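Local coordinates for protein amidase, hydantoinase/carbamoylase family (Burkholderia ambifaria, PDB 5TP4) that probably hydrolyses N-carbamoyl-L-amino acids, as a zinc-dependent amidase of the peptidase M20 family, at residues Ala197-Gly202 with Val380-Val385. Residues are numbered along the deposited sequence; the frame is centred on the assembly and turned at random.
Sequences AHIEQG and VFIPCV. With ZN (zinc ion), chain P.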
loop_
_atom_site.group_PDB
_atom_site.type_symbol
_atom_site.label_atom_id
_atom_site.label_comp_id
_atom_site.label_asym_id
_atom_site.label_seq_id
_atom_site.Cartn_x
_atom_site.Cartn_y
_atom_site.Cartn_z
ATOM N N ALA B 197 15.954 -22.075 -25.919
ATOM C CA ALA B 197 16.565 -20.756 -26.014
ATOM C C ALA B 197 15.552 -19.698 -25.599
ATOM O O ALA B 197 14.362 -19.795 -25.919
ATOM C CB ALA B 197 17.075 -20.516 -27.438
ATOM N N HIS B 198 16.022 -18.665 -24.888
ATOM C CA HIS B 198 15.104 -17.642 -24.396
ATOM C C HIS B 198 15.867 -16.346 -24.160
ATOM O O HIS B 198 17.060 -16.361 -23.853
ATOM C CB HIS B 198 14.451 -18.111 -23.079
ATOM C CG HIS B 198 13.118 -17.490 -22.800
ATOM N ND1 HIS B 198 12.982 -16.203 -22.314
ATOM C CD2 HIS B 198 11.859 -17.974 -22.942
ATOM C CE1 HIS B 198 11.696 -15.917 -22.191
ATOM N NE2 HIS B 198 10.997 -16.979 -22.547
ATOM N N ILE B 199 15.168 -15.223 -24.299
ATOM C CA ILE B 199 15.768 -13.974 -23.834
ATOM C C ILE B 199 15.902 -14.027 -22.312
ATOM O O ILE B 199 15.127 -14.688 -21.615
ATOM C CB ILE B 199 14.964 -12.740 -24.288
ATOM C CG1 ILE B 199 13.498 -12.779 -23.803
ATOM C CG2 ILE B 199 15.039 -12.577 -25.807
ATOM C CD1 ILE B 199 12.805 -11.425 -23.883
ATOM N N GLU B 200 16.919 -13.345 -21.791
ATOM C CA GLU B 200 17.204 -13.392 -20.350
ATOM C C GLU B 200 16.027 -12.946 -19.483
ATOM O O GLU B 200 15.839 -13.465 -18.374
ATOM C CB GLU B 200 18.402 -12.504 -20.030
ATOM C CG GLU B 200 18.711 -12.498 -18.538
ATOM C CD GLU B 200 19.758 -11.487 -18.171
ATOM O OE1 GLU B 200 19.815 -11.080 -16.986
ATOM O OE2 GLU B 200 20.515 -11.099 -19.082
ATOM N N GLN B 201 15.268 -11.952 -19.931
ATOM C CA GLN B 201 14.269 -11.239 -19.113
ATOM C C GLN B 201 14.880 -10.570 -17.884
ATOM O O GLN B 201 14.193 -10.319 -16.886
ATOM C CB GLN B 201 13.112 -12.146 -18.695
ATOM C CG GLN B 201 12.505 -12.941 -19.866
ATOM C CD GLN B 201 11.375 -13.832 -19.392
ATOM O OE1 GLN B 201 11.596 -14.745 -18.606
ATOM N NE2 GLN B 201 10.157 -13.560 -19.863
ATOM N N GLY B 202 16.158 -10.251 -17.959
ATOM C CA GLY B 202 16.869 -9.570 -16.898
ATOM C C GLY B 202 17.986 -8.760 -17.530
ATOM O O GLY B 202 18.199 -8.805 -18.743
ATOM N N VAL B 380 19.663 -21.815 -23.306
ATOM C CA VAL B 380 20.525 -20.771 -23.855
ATOM C C VAL B 380 19.821 -19.450 -23.625
ATOM O O VAL B 380 18.753 -19.222 -24.205
ATOM C CB VAL B 380 20.792 -20.949 -25.361
ATOM C CG1 VAL B 380 21.863 -19.917 -25.820
ATOM C CG2 VAL B 380 21.245 -22.387 -25.706
ATOM N N PHE B 381 20.425 -18.558 -22.822
ATOM C CA PHE B 381 19.924 -17.185 -22.728
ATOM C C PHE B 381 20.671 -16.265 -23.690
ATOM O O PHE B 381 21.882 -16.416 -23.899
ATOM C CB PHE B 381 20.121 -16.581 -21.336
ATOM C CG PHE B 381 19.025 -16.863 -20.336
ATOM C CD1 PHE B 381 17.867 -17.518 -20.669
ATOM C CD2 PHE B 381 19.214 -16.450 -19.030
ATOM C CE1 PHE B 381 16.877 -17.754 -19.705
ATOM C CE2 PHE B 381 18.245 -16.680 -18.049
ATOM C CZ PHE B 381 17.080 -17.326 -18.387
ATOM N N ILE B 382 19.948 -15.284 -24.228
ATOM C CA ILE B 382 20.537 -14.154 -24.953
ATOM C C ILE B 382 20.159 -12.864 -24.233
ATOM O O ILE B 382 19.154 -12.802 -23.504
ATOM C CB ILE B 382 20.101 -14.122 -26.440
ATOM C CG1 ILE B 382 18.578 -13.953 -26.615
ATOM C CG2 ILE B 382 20.612 -15.371 -27.164
ATOM C CD1 ILE B 382 18.176 -13.525 -28.022
ATOM N N PRO B 383 20.938 -11.798 -24.408
ATOM C CA PRO B 383 20.597 -10.534 -23.746
ATOM C C PRO B 383 19.345 -9.910 -24.336
ATOM O O PRO B 383 18.944 -10.188 -25.467
ATOM C CB PRO B 383 21.823 -9.641 -23.991
ATOM C CG PRO B 383 22.555 -10.264 -25.066
ATOM C CD PRO B 383 22.186 -11.695 -25.186
ATOM N N CYS B 384 18.718 -9.047 -23.538
ATOM C CA CYS B 384 17.562 -8.298 -23.999
ATOM C C CYS B 384 17.615 -6.901 -23.414
ATOM O O CYS B 384 18.207 -6.681 -22.358
ATOM C CB CYS B 384 16.245 -8.984 -23.626
ATOM S SG CYS B 384 16.025 -9.322 -21.840
ATOM N N VAL B 385 16.987 -5.961 -24.116
ATOM C CA VAL B 385 17.014 -4.553 -23.709
ATOM C C VAL B 385 15.759 -4.214 -22.923
ATOM O O VAL B 385 14.688 -4.743 -23.207
ATOM C CB VAL B 385 17.158 -3.622 -24.929
HETATM ZN ZN ZN P . 8.661 -17.055 -22.004
HETATM O O HOH W 1 20.156 -8.895 -20.743
HETATM O O HOH W 2 9.202 -19.217 -21.012
HETATM O O HOH W 3 7.766 -16.395 -20.030
#
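Glu-200 touches both Phe-381 and Cys-384 where the parallel strands 193-199 and 377-382 run out into loops, in the central sheet of the M20 zinc-binding domain. Three backbone bonds set the register: His-198 N to Val-380 O, Ile-382 N to His-198 O, and Glu-200 N to Ile-382 O, the last of them 2.9 Å long. Phe-381 lies on the same face of the sheet as His-198. CA of Glu-200 sits over the centre of the Phe-381 ring, 3.9 Å from the centroid, a CH-pi contact. The two side chains cross at about a right angle, yet the carboxylate plane is only 15° from the ring plane; Glu-200 CG is 4.0 Å from Phe-381 CD2. With CG anti to the backbone N (chi1 179°) and the chain extended beyond it, the carboxylate reaches the start of helix 204-208, where it accepts the N-H groups of Val-204 and Leu-205. A water ties OE2 to the N-H of Cys-384, so the two loops are also joined beyond the strands. The CB of Cys-384 is directed toward the 197-202 segment. It packs on Ile-199 CB, and Cys-384 SG lies 3.3 Å from Gln-201 N. On the other face, CG2 of Ile-199 meets CG1 of Ile-382 at 3.9 Å, and Val-401 of helix 398-416 touches Ile-382. The strand end also carries a zinc ligand. NE2 of His-198 binds the ion at 2.4 Å, with His-92 and two waters as the other ligands. The ring is fixed from behind: His-198 ND1 donates to a lone pair of Ile-199 O at 2.7 Å, nearly straight at 173° and in the imidazole plane.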